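Local coordinates for probable molybdopterin-guanine dinucleotide biosynthesis protein A (Aquifex aeolicus, PDB 2E8B), which probably transfers the GMP moiety of GTP to the molybdopterin form of the molybdenum cofactor, yielding the molybdopterin guanine dinucleotide cofactor and diphosphate, at residues S84-G87 with L88-L92; I149-R152 with I153-D157; I174-E177 with L178-T181. All coordinates share one frame; numbering follows the deposited sequence.

The three contacts follow one another along the chain, interaction 1 first and interaction 3 last, and each is a local contact between residues three to five positions apart. Interactions 1 and 2 lie about 11 Å apart between centres and touch: helix 84-94 packs along helix 146-154, with Leu92 CD1 3.3 Å from Ile149 CD1. The helix of interaction 1 runs close to the predicted GTP site, and that of interaction 2 forms a second layer outside it. Residues 174-181 lie on the opposite side of the chain's centre, after strand 170-173, about 26 Å from interaction 1 and about 33 Å from interaction 2 between centres. Together they sample a helical layer and a surface connection of one mixed-sheet nucleotidyltransferase fold.

Interaction 1 of 3, residues S84-G87 with L88-L92; sequences SIIG and LYTAL
Ser84, Ile85, Ile86 and Gly87 each pass a backbone oxygen to the residue four positions on, the regular alpha-helical pattern, as in the 2.9 Å bond from Tyr89 N to Ile85 O. The side-chain contribution comes from Thr90. Its OG1 stands beside its own backbone N, anti to the carbonyl carbon (chi1 -60°), and this turns the hydroxyl back along the helix, where it donates to Ile86 O at 2.9 Å. Thr90 N donates to the same oxygen at 3.0 Å, and the two donors reach it from opposite faces of the carbonyl plane, one bond on each side. A buried hydroxyl is thus satisfied inside its own helix, which is why threonine suits a largely apolar, buried stretch. A valine in its place would probably cost Ile86 O its hydroxyl donor, keeping the bond from Thr90 N but losing this second one over the turn. Leu88 CB and Tyr89 CB each come within 3.5 Å of Ile85 O. Beyond CB the two side chains diverge, Leu88 packing on Leu163 and Tyr141, while the Tyr89 ring leans toward helix 146-154, its edge near Ile86 O. Ile85 adds bulk against Ile160 and Tyr158. Gly87, with no side chain, lies close to Leu20, and Ile86 touches Asp77, both predicted to bind GTP. This is a buried helix packed beside the nucleotide site of a GT-A-like, MobA-type transferase domain.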
loop_
_atom_site.group_PDB
_atom_site.type_symbol
_atom_site.label_atom_id
_atom_site.label_comp_id
_atom_site.label_asym_id
_atom_site.label_seq_id
_atom_site.Cartn_x
_atom_site.Cartn_y
_atom_site.Cartn_z
ATOM N N SER A 84 -1.905 6.408 8.011
ATOM C CA SER A 84 -1.727 5.893 6.659
ATOM C C SER A 84 -1.287 6.969 5.677
ATOM O O SER A 84 -0.484 6.704 4.780
ATOM C CB SER A 84 -3.023 5.246 6.171
ATOM O OG SER A 84 -3.343 4.127 6.976
ATOM N N ILE A 85 -1.800 8.183 5.850
ATOM C CA ILE A 85 -1.448 9.267 4.939
ATOM C C ILE A 85 0.037 9.603 5.039
ATOM O O ILE A 85 0.641 10.064 4.073
ATOM C CB ILE A 85 -2.314 10.533 5.199
ATOM C CG1 ILE A 85 -2.144 11.522 4.042
ATOM C CG2 ILE A 85 -1.924 11.182 6.510
ATOM C CD1 ILE A 85 -3.075 12.726 4.111
ATOM N N ILE A 86 0.629 9.357 6.204
ATOM C CA ILE A 86 2.053 9.621 6.398
ATOM C C ILE A 86 2.883 8.550 5.686
ATOM O O ILE A 86 3.969 8.829 5.180
ATOM C CB ILE A 86 2.403 9.671 7.901
ATOM C CG1 ILE A 86 1.792 10.944 8.506
ATOM C CG2 ILE A 86 3.917 9.635 8.093
ATOM C CD1 ILE A 86 2.056 11.139 9.985
ATOM N N GLY A 87 2.363 7.327 5.634
ATOM C CA GLY A 87 3.076 6.270 4.936
ATOM C C GLY A 87 3.030 6.559 3.441
ATOM O O GLY A 87 3.995 6.311 2.708
ATOM N N LEU A 88 1.895 7.087 2.992
ATOM C CA LEU A 88 1.696 7.438 1.592
ATOM C C LEU A 88 2.656 8.559 1.216
ATOM O O LEU A 88 3.302 8.515 0.176
ATOM C CB LEU A 88 0.249 7.887 1.370
ATOM C CG LEU A 88 -0.186 8.216 -0.060
ATOM C CD1 LEU A 88 -0.025 6.981 -0.933
ATOM C CD2 LEU A 88 -1.638 8.678 -0.069
ATOM N N TYR A 89 2.746 9.569 2.076
ATOM C CA TYR A 89 3.642 10.694 1.846
ATOM C C TYR A 89 5.075 10.177 1.717
ATOM O O TYR A 89 5.805 10.546 0.796
ATOM C CB TYR A 89 3.547 11.677 3.016
ATOM C CG TYR A 89 4.668 12.691 3.077
ATOM C CD1 TYR A 89 4.711 13.767 2.194
ATOM C CD2 TYR A 89 5.701 12.559 4.006
ATOM C CE1 TYR A 89 5.755 14.687 2.234
ATOM C CE2 TYR A 89 6.754 13.472 4.051
ATOM C CZ TYR A 89 6.770 14.531 3.162
ATOM O OH TYR A 89 7.808 15.432 3.192
ATOM N N THR A 90 5.465 9.311 2.645
ATOM C CA THR A 90 6.810 8.751 2.642
ATOM C C THR A 90 7.102 7.995 1.352
ATOM O O THR A 90 8.196 8.092 0.805
ATOM C CB THR A 90 7.011 7.812 3.841
ATOM O OG1 THR A 90 6.812 8.555 5.050
ATOM C CG2 THR A 90 8.421 7.224 3.838
ATOM N N ALA A 91 6.117 7.245 0.864
ATOM C CA ALA A 91 6.286 6.483 -0.363
ATOM C C ALA A 91 6.473 7.402 -1.571
ATOM O O ALA A 91 7.393 7.214 -2.369
ATOM C CB ALA A 91 5.068 5.584 -0.586
ATOM N N LEU A 92 5.601 8.399 -1.696
ATOM C CA LEU A 92 5.659 9.317 -2.829
ATOM C C LEU A 92 6.889 10.213 -2.825
ATOM O O LEU A 92 7.390 10.596 -3.884
ATOM C CB LEU A 92 4.384 10.151 -2.883
ATOM C CG LEU A 92 3.143 9.306 -3.178
ATOM C CD1 LEU A 92 1.907 10.176 -3.144
ATOM C CD2 LEU A 92 3.289 8.630 -4.538
#

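Interaction 2 of 3, residues I149-R152 with I153-D157; sequences IEER and IKKGD
Arg152 and Asp157 lie side by side and point the same way, the arginine from the last full turn of helix 146-154 and the aspartate from just beyond its end, which only a long side chain can reach. The arginine chain bends at its third torsion (chi3 73°), which swings the guanidinium over to the aspartate. There NH2 of Arg152 donates to OD2 of Asp157 at 2.7 Å. The approach is oblique rather than a matched two-pronged pairing: the two planes stand 59° apart, and the nitrogen meets the oxygen from above the carboxylate plane. The other arginine nitrogens are also engaged. NE of Arg152 gives its hydrogen to a water in the guanidinium plane at 2.7 Å, and that water donates on to the backbone O of Asp157, while NH1 pairs with Asp166 of helix 160-167.

Glu151 and Lys155 also lie side by side, pointing the same way, opposite charges four residues apart and so on one helix face. Their direct salt bridge, Glu151 OE2 to Lys155 NZ at 3.5 Å, is weak, but a second water reinforces it, giving a hydrogen to OE2 of Glu151 and accepting one from NZ of Lys155. Ile149 and Ile153 pair likewise, CG2 of Ile149 3.8 Å from CD1 of Ile153, on the apolar flank toward helix 84-94.

The helix closes in a Schellman motif: Asp157 N reaches Arg152 O at 2.9 Å, and Gly156 N binds Ile153 O. Gly156 leaves the helix with positive phi (88°), where a CB would jam against the preceding carbonyl O. Since Asp157 OD1 also pairs with Arg159, its carboxylate probably stays ionised, and these charges are likely to hold the helix end and the following loop together.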
loop_
_atom_site.group_PDB
_atom_site.type_symbol
_atom_site.label_atom_id
_atom_site.label_comp_id
_atom_site.label_asym_id
_atom_site.label_seq_id
_atom_site.Cartn_x
_atom_site.Cartn_y
_atom_site.Cartn_z
ATOM N N ILE A 149 -0.648 16.357 -0.833
ATOM C CA ILE A 149 -0.641 15.503 0.347
ATOM C C ILE A 149 0.096 16.223 1.468
ATOM O O ILE A 149 -0.355 16.253 2.612
ATOM C CB ILE A 149 0.063 14.160 0.059
ATOM C CG1 ILE A 149 -0.727 13.376 -0.990
ATOM C CG2 ILE A 149 0.198 13.355 1.345
ATOM C CD1 ILE A 149 -0.127 12.036 -1.340
ATOM N N GLU A 150 1.229 16.819 1.121
ATOM C CA GLU A 150 2.034 17.536 2.093
ATOM C C GLU A 150 1.251 18.709 2.672
ATOM O O GLU A 150 1.340 19.006 3.864
ATOM C CB GLU A 150 3.312 18.037 1.428
ATOM C CG GLU A 150 4.366 18.470 2.408
ATOM C CD GLU A 150 5.590 19.012 1.719
ATOM O OE1 GLU A 150 6.237 18.257 0.960
ATOM O OE2 GLU A 150 5.898 20.197 1.936
ATOM N N GLU A 151 0.482 19.372 1.816
ATOM C CA GLU A 151 -0.325 20.512 2.223
ATOM C C GLU A 151 -1.384 20.115 3.251
ATOM O O GLU A 151 -1.541 20.769 4.283
ATOM C CB GLU A 151 -1.000 21.118 0.993
ATOM C CG GLU A 151 -1.855 22.336 1.263
ATOM C CD GLU A 151 -2.443 22.898 -0.014
ATOM O OE1 GLU A 151 -1.662 23.185 -0.946
ATOM O OE2 GLU A 151 -3.680 23.051 -0.094
ATOM N N ARG A 152 -2.113 19.040 2.968
ATOM C CA ARG A 152 -3.155 18.583 3.880
ATOM C C ARG A 152 -2.582 18.076 5.207
ATOM O O ARG A 152 -3.133 18.360 6.269
ATOM C CB ARG A 152 -3.999 17.493 3.209
ATOM C CG ARG A 152 -4.706 17.954 1.934
ATOM C CD ARG A 152 -5.766 16.952 1.497
ATOM N NE ARG A 152 -6.937 16.994 2.370
ATOM C CZ ARG A 152 -7.909 17.892 2.270
ATOM N NH1 ARG A 152 -7.857 18.826 1.327
ATOM N NH2 ARG A 152 -8.929 17.866 3.113
ATOM N N ILE A 153 -1.482 17.330 5.154
ATOM C CA ILE A 153 -0.877 16.827 6.385
ATOM C C ILE A 153 -0.425 18.029 7.212
ATOM O O ILE A 153 -0.639 18.086 8.424
ATOM C CB ILE A 153 0.335 15.911 6.092
ATOM C CG1 ILE A 153 -0.137 14.655 5.348
ATOM C CG2 ILE A 153 1.023 15.517 7.394
ATOM C CD1 ILE A 153 0.961 13.660 5.041
ATOM N N LYS A 154 0.188 18.997 6.542
ATOM C CA LYS A 154 0.659 20.208 7.205
ATOM C C LYS A 154 -0.513 20.910 7.891
ATOM O O LYS A 154 -0.370 21.441 8.996
ATOM C CB LYS A 154 1.318 21.138 6.176
ATOM C CG LYS A 154 1.995 22.373 6.761
ATOM C CD LYS A 154 0.991 23.454 7.121
ATOM C CE LYS A 154 0.329 24.023 5.876
ATOM N NZ LYS A 154 1.333 24.622 4.953
ATOM N N LYS A 155 -1.674 20.900 7.244
ATOM C CA LYS A 155 -2.858 21.541 7.807
ATOM C C LYS A 155 -3.561 20.659 8.833
ATOM O O LYS A 155 -4.588 21.043 9.396
ATOM C CB LYS A 155 -3.831 21.937 6.696
ATOM C CG LYS A 155 -3.319 23.071 5.814
ATOM C CD LYS A 155 -4.298 23.384 4.699
ATOM C CE LYS A 155 -3.801 24.516 3.813
ATOM N NZ LYS A 155 -4.761 24.798 2.708
ATOM N N GLY A 156 -3.011 19.469 9.058
ATOM C CA GLY A 156 -3.566 18.569 10.056
ATOM C C GLY A 156 -4.666 17.605 9.652
ATOM O O GLY A 156 -5.179 16.877 10.504
ATOM N N ASP A 157 -5.038 17.591 8.377
ATOM C CA ASP A 157 -6.089 16.690 7.902
ATOM C C ASP A 157 -5.422 15.419 7.385
ATOM O O ASP A 157 -4.879 15.399 6.282
ATOM C CB ASP A 157 -6.886 17.357 6.776
ATOM C CG ASP A 157 -8.164 16.601 6.424
ATOM O OD1 ASP A 157 -8.334 15.439 6.864
ATOM O OD2 ASP A 157 -8.998 17.176 5.694
HETATM O O HOH W 1 -5.524 22.083 1.708
HETATM O O HOH W 2 -6.394 14.916 3.995
#

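Interaction 3 of 3, residues I174-E177 with L178-T181; sequences IPEE and LRYT
Glu176 and Arg179 are brought together by two bends, the glutamate turning at its second torsion (chi2 57°) and the arginine at its third (chi3 60°). The result sets OE1 of Glu176 beside the arginine chain, 3.3 Å from CD of Arg179 and 3.5 Å from its NE. Carboxylate and guanidinium planes are only 24° apart, yet the oxygen sits well out of the guanidinium plane, so the salt bridge is one of charge, with no N-H aimed at it. The firmer polar partner of Arg179 is Glu132, which pairs with NH2, and a water in the guanidinium plane accepts from NH1 of Arg179 at 2.6 Å and lies against the backbone O of Ile174. An arginine suits the place because its long chain can serve all three while its methylenes lie against the turn.

The apolar part is Ile174 with Leu178: their side chains cross at about a right angle, and CG2 of Ile174, the branch anti to the backbone N, rests 3.6 Å from CB of Leu178. Ile174 also touches Leu182, while Leu178 and Pro175 touch Thr114 and Tyr117 of helix 112-120. The Tyr180 ring presents its edge to the backbone, CE1 lying 3.3 Å from Glu177 O in the ring plane.

The backbone folds through successive turns. Leu178 N binds Pro175 O at 2.8 Å across Glu176 and Glu177, whose angles are those of a type I beta turn; a longer bond, 3.3 Å with the donor far above the carbonyl plane, joins Arg179 N to Glu176 O, and Thr181 N closes on Leu178 O. Such consecutive turns, passing into a 3-10 segment, form a compact surface connection after strand 170-173, seated against helix 112-120.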
loop_
_atom_site.group_PDB
_atom_site.type_symbol
_atom_site.label_atom_id
_atom_site.label_comp_id
_atom_site.label_asym_id
_atom_site.label_seq_id
_atom_site.Cartn_x
_atom_site.Cartn_y
_atom_site.Cartn_z
ATOM N N ILE A 174 -13.295 -4.246 -8.324
ATOM C CA ILE A 174 -12.646 -5.547 -8.295
ATOM C C ILE A 174 -13.590 -6.658 -8.710
ATOM O O ILE A 174 -14.708 -6.758 -8.200
ATOM C CB ILE A 174 -12.083 -5.852 -6.889
ATOM C CG1 ILE A 174 -11.013 -4.816 -6.534
ATOM C CG2 ILE A 174 -11.504 -7.259 -6.843
ATOM C CD1 ILE A 174 -9.868 -4.733 -7.539
ATOM N N PRO A 175 -13.156 -7.498 -9.665
ATOM C CA PRO A 175 -13.978 -8.611 -10.139
ATOM C C PRO A 175 -14.396 -9.478 -8.964
ATOM O O PRO A 175 -13.627 -9.679 -8.024
ATOM C CB PRO A 175 -13.048 -9.346 -11.094
ATOM C CG PRO A 175 -12.233 -8.240 -11.686
ATOM C CD PRO A 175 -11.921 -7.379 -10.463
ATOM N N GLU A 176 -15.619 -9.988 -9.029
ATOM C CA GLU A 176 -16.171 -10.826 -7.973
ATOM C C GLU A 176 -15.211 -11.869 -7.405
ATOM O O GLU A 176 -15.070 -11.986 -6.185
ATOM C CB GLU A 176 -17.442 -11.519 -8.480
ATOM C CG GLU A 176 -17.987 -12.621 -7.576
ATOM C CD GLU A 176 -18.284 -12.157 -6.163
ATOM O OE1 GLU A 176 -18.450 -10.941 -5.946
ATOM O OE2 GLU A 176 -18.371 -13.020 -5.265
ATOM N N GLU A 177 -14.535 -12.611 -8.276
ATOM C CA GLU A 177 -13.636 -13.652 -7.804
ATOM C C GLU A 177 -12.321 -13.186 -7.192
ATOM O O GLU A 177 -11.521 -14.004 -6.751
ATOM C CB GLU A 177 -13.388 -14.669 -8.922
ATOM C CG GLU A 177 -14.656 -15.450 -9.274
ATOM C CD GLU A 177 -14.378 -16.744 -10.014
ATOM O OE1 GLU A 177 -13.454 -17.477 -9.607
ATOM O OE2 GLU A 177 -15.098 -17.035 -10.993
ATOM N N LEU A 178 -12.108 -11.874 -7.145
ATOM C CA LEU A 178 -10.889 -11.329 -6.558
ATOM C C LEU A 178 -11.207 -10.459 -5.349
ATOM O O LEU A 178 -10.307 -9.955 -4.686
ATOM C CB LEU A 178 -10.113 -10.493 -7.583
ATOM C CG LEU A 178 -9.415 -11.250 -8.715
ATOM C CD1 LEU A 178 -8.668 -10.262 -9.598
ATOM C CD2 LEU A 178 -8.455 -12.274 -8.133
ATOM N N ARG A 179 -12.489 -10.284 -5.051
ATOM C CA ARG A 179 -12.856 -9.440 -3.921
ATOM C C ARG A 179 -12.323 -9.952 -2.588
ATOM O O ARG A 179 -11.937 -9.162 -1.727
ATOM C CB ARG A 179 -14.375 -9.273 -3.865
ATOM C CG ARG A 179 -14.910 -8.328 -4.946
ATOM C CD ARG A 179 -16.388 -8.535 -5.206
ATOM N NE ARG A 179 -17.223 -8.310 -4.029
ATOM C CZ ARG A 179 -17.769 -7.143 -3.702
ATOM N NH1 ARG A 179 -17.574 -6.072 -4.458
ATOM N NH2 ARG A 179 -18.528 -7.050 -2.619
ATOM N N TYR A 180 -12.278 -11.269 -2.424
ATOM C CA TYR A 180 -11.791 -11.840 -1.172
ATOM C C TYR A 180 -10.308 -11.552 -0.941
ATOM O O TYR A 180 -9.831 -11.611 0.192
ATOM C CB TYR A 180 -12.039 -13.356 -1.154
ATOM C CG TYR A 180 -11.013 -14.166 -1.911
ATOM C CD1 TYR A 180 -11.088 -14.306 -3.295
ATOM C CD2 TYR A 180 -9.954 -14.787 -1.243
ATOM C CE1 TYR A 180 -10.135 -15.040 -3.998
ATOM C CE2 TYR A 180 -9.000 -15.526 -1.936
ATOM C CZ TYR A 180 -9.095 -15.647 -3.314
ATOM O OH TYR A 180 -8.160 -16.373 -4.011
ATOM N N THR A 181 -9.584 -11.223 -2.008
ATOM C CA THR A 181 -8.157 -10.953 -1.881
ATOM C C THR A 181 -7.881 -9.645 -1.152
ATOM O O THR A 181 -6.732 -9.338 -0.838
ATOM C CB THR A 181 -7.457 -10.899 -3.264
ATOM O OG1 THR A 181 -7.903 -9.748 -3.990
ATOM C CG2 THR A 181 -7.770 -12.159 -4.066
HETATM O O HOH W 3 -15.986 -5.294 -6.341
#